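Local coordinates for protein periplasmic beta-glucosidase (Pseudomonas aeruginosa, PDB 6R5T) that probably hydrolyses terminal, non-reducing beta-D-glucosyl residues of beta-glucosides in the periplasm, releasing beta-D-glucose, at residues A[365-370]-A[533-538]; A[556-561]-A[613-618]. The protein carries 1 engineered substitution. All blocks are in the same frame, centred on the assembly; numbering follows the deposited sequence.

Contact 1 of 2, residues A[365-370]-A[533-538]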
loop_
_atom_site.group_PDB
_atom_site.type_symbol
_atom_site.label_atom_id
_atom_site.label_comp_id
_atom_site.label_asym_id
_atom_site.label_seq_id
_atom_site.Cartn_x
_atom_site.Cartn_y
_atom_site.Cartn_z
ATOM N N LEU A 365 0.021 -27.878 6.957
ATOM C CA LEU A 365 -1.251 -28.187 7.642
ATOM C C LEU A 365 -1.700 -26.945 8.385
ATOM O O LEU A 365 -1.011 -26.471 9.312
ATOM C CB LEU A 365 -1.018 -29.380 8.583
ATOM C CG LEU A 365 -2.271 -29.856 9.307
ATOM C CD1 LEU A 365 -3.329 -30.355 8.334
ATOM C CD2 LEU A 365 -1.902 -30.960 10.290
ATOM N N LEU A 366 -2.830 -26.382 8.006
ATOM C CA LEU A 366 -3.333 -25.144 8.615
ATOM C C LEU A 366 -4.367 -25.425 9.711
ATOM O O LEU A 366 -4.544 -24.553 10.564
ATOM C CB LEU A 366 -3.926 -24.260 7.529
ATOM C CG LEU A 366 -2.911 -23.660 6.540
ATOM C CD1 LEU A 366 -3.602 -22.856 5.494
ATOM C CD2 LEU A 366 -1.916 -22.800 7.279
ATOM N N LYS A 367 -5.074 -26.545 9.638
ATOM C CA LYS A 367 -6.141 -26.871 10.617
ATOM C C LYS A 367 -6.349 -28.376 10.594
ATOM O O LYS A 367 -6.271 -28.970 9.541
ATOM C CB LYS A 367 -7.458 -26.185 10.297
ATOM C CG LYS A 367 -8.569 -26.425 11.317
ATOM C CD LYS A 367 -9.875 -25.751 11.008
ATOM C CE LYS A 367 -10.877 -26.032 12.129
ATOM N NZ LYS A 367 -12.209 -25.452 11.863
ATOM N N ASN A 368 -6.599 -28.973 11.761
ATOM C CA ASN A 368 -6.858 -30.412 11.834
ATOM C C ASN A 368 -7.668 -30.667 13.107
ATOM O O ASN A 368 -7.061 -30.979 14.124
ATOM C CB ASN A 368 -5.588 -31.235 11.864
ATOM C CG ASN A 368 -5.842 -32.726 11.682
ATOM O OD1 ASN A 368 -6.876 -33.129 11.154
ATOM N ND2 ASN A 368 -4.896 -33.521 12.116
ATOM N N ARG A 369 -8.981 -30.590 13.007
ATOM C CA ARG A 369 -9.898 -30.710 14.179
ATOM C C ARG A 369 -9.967 -32.188 14.584
ATOM O O ARG A 369 -10.310 -33.046 13.731
ATOM C CB ARG A 369 -11.275 -30.137 13.818
ATOM C CG ARG A 369 -12.312 -30.147 14.945
ATOM C CD ARG A 369 -13.743 -29.842 14.499
ATOM N NE ARG A 369 -14.438 -31.088 14.177
ATOM C CZ ARG A 369 -15.668 -31.236 13.684
ATOM N NH1 ARG A 369 -16.439 -30.193 13.405
ATOM N NH2 ARG A 369 -16.113 -32.464 13.453
ATOM N N ASP A 370 -9.687 -32.447 15.863
ATOM C CA ASP A 370 -9.959 -33.738 16.549
ATOM C C ASP A 370 -9.269 -34.871 15.780
ATOM O O ASP A 370 -9.790 -35.959 15.708
ATOM C CB ASP A 370 -11.470 -33.897 16.711
ATOM C CG ASP A 370 -12.105 -32.890 17.691
ATOM O OD1 ASP A 370 -11.403 -32.346 18.595
ATOM O OD2 ASP A 370 -13.314 -32.618 17.552
ATOM N N ASP A 533 -13.106 -29.030 8.607
ATOM C CA ASP A 533 -12.578 -29.871 9.702
ATOM C C ASP A 533 -11.062 -29.984 9.584
ATOM O O ASP A 533 -10.420 -30.146 10.587
ATOM C CB ASP A 533 -13.251 -31.230 9.700
ATOM C CG ASP A 533 -14.745 -31.052 9.960
ATOM O OD1 ASP A 533 -15.097 -30.445 11.004
ATOM O OD2 ASP A 533 -15.556 -31.375 9.068
ATOM N N ALA A 534 -10.493 -29.932 8.371
ATOM C CA ALA A 534 -9.032 -29.896 8.238
ATOM C C ALA A 534 -8.707 -29.082 6.997
ATOM O O ALA A 534 -9.554 -29.015 6.075
ATOM C CB ALA A 534 -8.394 -31.254 8.149
ATOM N N ILE A 535 -7.546 -28.450 6.984
ATOM C CA ILE A 535 -7.122 -27.598 5.832
ATOM C C ILE A 535 -5.654 -27.864 5.561
ATOM O O ILE A 535 -4.861 -27.724 6.480
ATOM C CB ILE A 535 -7.303 -26.102 6.130
ATOM C CG1 ILE A 535 -8.727 -25.726 6.490
ATOM C CG2 ILE A 535 -6.816 -25.258 4.952
ATOM C CD1 ILE A 535 -8.893 -24.323 6.963
ATOM N N LEU A 536 -5.346 -28.271 4.338
ATOM C CA LEU A 536 -3.965 -28.548 3.910
ATOM C C LEU A 536 -3.658 -27.582 2.762
ATOM O O LEU A 536 -4.309 -27.611 1.735
ATOM C CB LEU A 536 -3.805 -29.993 3.457
ATOM C CG LEU A 536 -2.405 -30.424 3.058
ATOM C CD1 LEU A 536 -1.467 -30.365 4.292
ATOM C CD2 LEU A 536 -2.418 -31.804 2.385
ATOM N N GLU A 537 -2.677 -26.723 2.982
ATOM C CA GLU A 537 -2.165 -25.796 1.952
ATOM C C GLU A 537 -1.186 -26.555 1.055
ATOM O O GLU A 537 -0.157 -27.028 1.591
ATOM C CB GLU A 537 -1.525 -24.611 2.662
ATOM C CG GLU A 537 -0.732 -23.707 1.730
ATOM C CD GLU A 537 -1.629 -23.009 0.756
ATOM O OE1 GLU A 537 -2.084 -21.887 1.086
ATOM O OE2 GLU A 537 -1.917 -23.582 -0.333
ATOM N N THR A 538 -1.468 -26.672 -0.244
ATOM C CA THR A 538 -0.598 -27.433 -1.152
ATOM C C THR A 538 -0.010 -26.535 -2.237
ATOM O O THR A 538 0.713 -27.049 -3.129
ATOM C CB THR A 538 -1.337 -28.616 -1.799
ATOM O OG1 THR A 538 -2.189 -28.191 -2.867
ATOM C CG2 THR A 538 -2.123 -29.372 -0.754
#
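The guanidinium of Arg369 carries the carboxylate of Asp533 over one of its faces, with CG of Asp533 3.8 Å above the centre of the plane and the two planes 62° apart. Both side chains run alongside each other in the same direction; that of Arg369 starts with CG anti to its backbone N and then bends at chi3 (92°). The salt bridge from NH1 of Arg369 to OD1 of Asp533 is thus one of charges, since no N-H points at the oxygen, and the exact place of OD1 is uncertain. OD2 of Asp533, hydrogen-bonded to Leu513 N of the next strand, anchors the carboxylate. Next to this pair the backbones form an antiparallel ladder. Arg369 N donates to Asp533 O at 2.9 Å, almost along the C=O axis, and Ile535 N donates to Lys367 O at 2.9 Å from above the carbonyl plane. At the other end the ladder illustrates a classic beta bulge: two residues, Leu366 and Lys367, stand opposite the single Ile535, whose O takes a bond of 2.9 Å from Leu366 N, in the carbonyl plane, and a weak one of 3.4 Å from Lys367 N. The extra residue turns Leu366 toward the partner strand, so its CB and CD1 lie obliquely across CG2 of Ile535, each at 4.0 Å. On the face that bears Leu365 and Leu536, CD1 of Leu536 lies against the Leu365 backbone. CB of Lys367 rests on CG1 of Ile535, and the extended chain beyond takes NZ to the carbonyl oxygens of Gln529 and Ala532. Directed backbone bonds thus join strand 365-368 as the antiparallel edge of the C-terminal domain's mixed sheet, whereas the charge pair probably adds electrostatic attraction without fixing an orientation.

Contact 2 of 2, residues A[556-561]-A[613-618]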
loop_
_atom_site.group_PDB
_atom_site.type_symbol
_atom_site.label_atom_id
_atom_site.label_comp_id
_atom_site.label_asym_id
_atom_site.label_seq_id
_atom_site.Cartn_x
_atom_site.Cartn_y
_atom_site.Cartn_z
ATOM N N GLU A 556 1.520 -41.059 5.495
ATOM C CA GLU A 556 2.838 -41.579 5.082
ATOM C C GLU A 556 3.870 -40.495 5.361
ATOM O O GLU A 556 5.004 -40.819 5.607
ATOM C CB GLU A 556 2.888 -41.980 3.612
ATOM C CG GLU A 556 1.692 -42.771 3.117
ATOM C CD GLU A 556 1.663 -44.243 3.499
ATOM O OE1 GLU A 556 0.708 -44.936 3.068
ATOM O OE2 GLU A 556 2.588 -44.694 4.218
ATOM N N HIS A 557 3.490 -39.226 5.249
ATOM C CA HIS A 557 4.390 -38.096 5.558
ATOM C C HIS A 557 3.636 -37.237 6.571
ATOM O O HIS A 557 2.437 -36.994 6.347
ATOM C CB HIS A 557 4.781 -37.310 4.298
ATOM C CG HIS A 557 5.658 -36.139 4.608
ATOM N ND1 HIS A 557 7.039 -36.255 4.683
ATOM C CD2 HIS A 557 5.377 -34.838 4.855
ATOM C CE1 HIS A 557 7.576 -35.076 4.983
ATOM N NE2 HIS A 557 6.575 -34.173 5.109
ATOM N N ASN A 558 4.288 -36.857 7.644
ATOM C CA ASN A 558 3.711 -35.947 8.643
ATOM C C ASN A 558 3.940 -34.518 8.138
ATOM O O ASN A 558 5.063 -34.076 8.048
ATOM C CB ASN A 558 4.363 -36.173 9.995
ATOM C CG ASN A 558 3.638 -35.511 11.113
ATOM O OD1 ASN A 558 2.829 -34.615 10.879
ATOM N ND2 ASN A 558 3.999 -35.863 12.355
ATOM N N PRO A 559 2.887 -33.720 7.901
ATOM C CA PRO A 559 3.127 -32.376 7.369
ATOM C C PRO A 559 4.130 -31.580 8.217
ATOM O O PRO A 559 4.049 -31.508 9.463
ATOM C CB PRO A 559 1.757 -31.736 7.325
ATOM C CG PRO A 559 0.787 -32.693 7.942
ATOM C CD PRO A 559 1.474 -34.024 8.133
ATOM N N SER A 560 5.043 -30.917 7.514
ATOM C CA SER A 560 6.176 -30.198 8.147
ATOM C C SER A 560 6.325 -28.795 7.556
ATOM O O SER A 560 7.210 -28.042 8.045
ATOM C CB SER A 560 7.461 -30.971 8.028
ATOM O OG SER A 560 7.706 -31.340 6.685
ATOM N N GLY A 561 5.505 -28.429 6.588
ATOM C CA GLY A 561 5.648 -27.116 5.944
ATOM C C GLY A 561 5.223 -26.024 6.901
ATOM O O GLY A 561 4.344 -26.229 7.772
ATOM N N GLY A 613 2.535 -23.481 11.021
ATOM C CA GLY A 613 2.129 -24.734 10.362
ATOM C C GLY A 613 2.064 -25.851 11.364
ATOM O O GLY A 613 2.913 -25.862 12.312
ATOM N N LEU A 614 1.054 -26.687 11.228
ATOM C CA LEU A 614 0.764 -27.719 12.246
ATOM C C LEU A 614 1.401 -29.046 11.817
ATOM O O LEU A 614 2.034 -29.181 10.775
ATOM C CB LEU A 614 -0.752 -27.877 12.380
ATOM C CG LEU A 614 -1.530 -26.609 12.747
ATOM C CD1 LEU A 614 -3.003 -26.939 12.809
ATOM C CD2 LEU A 614 -1.043 -26.047 14.060
ATOM N N SER A 615 1.203 -30.034 12.677
ATOM C CA SER A 615 1.766 -31.392 12.553
ATOM C C SER A 615 0.720 -32.386 13.033
ATOM O O SER A 615 -0.120 -32.007 13.829
ATOM C CB SER A 615 3.042 -31.498 13.379
ATOM O OG SER A 615 3.644 -32.793 13.380
ATOM N N TYR A 616 0.927 -33.652 12.688
ATOM C CA TYR A 616 0.163 -34.757 13.288
ATOM C C TYR A 616 0.741 -35.143 14.650
ATOM O O TYR A 616 0.158 -36.018 15.348
ATOM C CB TYR A 616 0.169 -35.962 12.357
ATOM C CG TYR A 616 -0.479 -35.767 11.008
ATOM C CD1 TYR A 616 -1.467 -34.821 10.776
ATOM C CD2 TYR A 616 -0.137 -36.581 9.959
ATOM C CE1 TYR A 616 -2.076 -34.688 9.539
ATOM C CE2 TYR A 616 -0.703 -36.444 8.710
ATOM C CZ TYR A 616 -1.710 -35.515 8.494
ATOM O OH TYR A 616 -2.269 -35.371 7.262
ATOM N N THR A 617 1.876 -34.593 15.040
ATOM C CA THR A 617 2.406 -34.764 16.411
ATOM C C THR A 617 2.476 -33.418 17.107
ATOM O O THR A 617 2.095 -32.398 16.537
ATOM C CB THR A 617 3.742 -35.503 16.336
ATOM O OG1 THR A 617 3.994 -36.045 17.621
ATOM C CG2 THR A 617 4.893 -34.613 15.908
ATOM N N GLU A 618 2.923 -33.434 18.335
ATOM C CA GLU A 618 3.092 -32.198 19.138
ATOM C C GLU A 618 4.568 -32.063 19.486
ATOM O O GLU A 618 5.275 -33.081 19.631
ATOM C CB GLU A 618 2.247 -32.205 20.417
ATOM C CG GLU A 618 0.800 -31.797 20.176
ATOM C CD GLU A 618 0.511 -30.372 19.706
ATOM O OE1 GLU A 618 1.415 -29.498 19.711
ATOM O OE2 GLU A 618 -0.629 -30.145 19.290
HETATM O O HOH W 1 5.477 -32.892 11.392
HETATM O O HOH W 2 2.506 -28.191 8.258
#
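Asn558 shows how one amide can tie two irregular segments together. From its CB, CG stands anti to the backbone N (chi1 -167°), which carries the amide across to the 613-618 segment. There OD1 accepts from Tyr616 N at 2.8 Å, on a lone pair in the carbonyl plane and nearly straight (167°), and it also lies 3.3 Å from CB of Tyr616. The other branch, ND2, passes near CG2 of Thr617 and is hydrogen-bonded to Ala650 O, so the two ends of the amide fix its rotation. Ser615 OG, beside the amide, accepts from Thr617 N at 3.0 Å in an ST turn that shapes the segment receiving Asn558.

Next along the chain, Pro559 lays CD over one face of the Tyr616 ring, 3.4 Å from the centroid and crossing at about a right angle, a CH-pi contact. Further along, water bridges the two segments: one water links Pro559 O with Ser615 OG, and another donates to both Gly561 O and Leu614 O.

Helix 545-553 borders this meeting, receiving Tyr616 OH at Val552 O and packing Val552 against Pro559; strand 364-368 lies against Pro559, Leu614 and Tyr616 through Leu365, helix 352-362 flanks His557, and the 613-618 segment leads on into strand 619-626.

How the contacts relate
Contact 1 is a largely buried strand pairing, and contact 2 a partly buried meeting of two loops, their centres about 10 Å apart. Strand 364-368 is common ground: a partner in contact 1 and a neighbour of contact 2. The two touch directly, for Leu365 O probably accepts a hydrogen bond from Leu614 N at 2.8 Å, and CD2 of Leu365 packs on CE1 of Tyr616. Their chemistry follows their place. The strands of contact 1, though bulged, pair by backbone bonds, with apolar side chains packed between them and an Arg-Asp charge pair at the loop end; the irregular loops of contact 2 rely on a side-chain amide, a proline on a ring, and bridging waters.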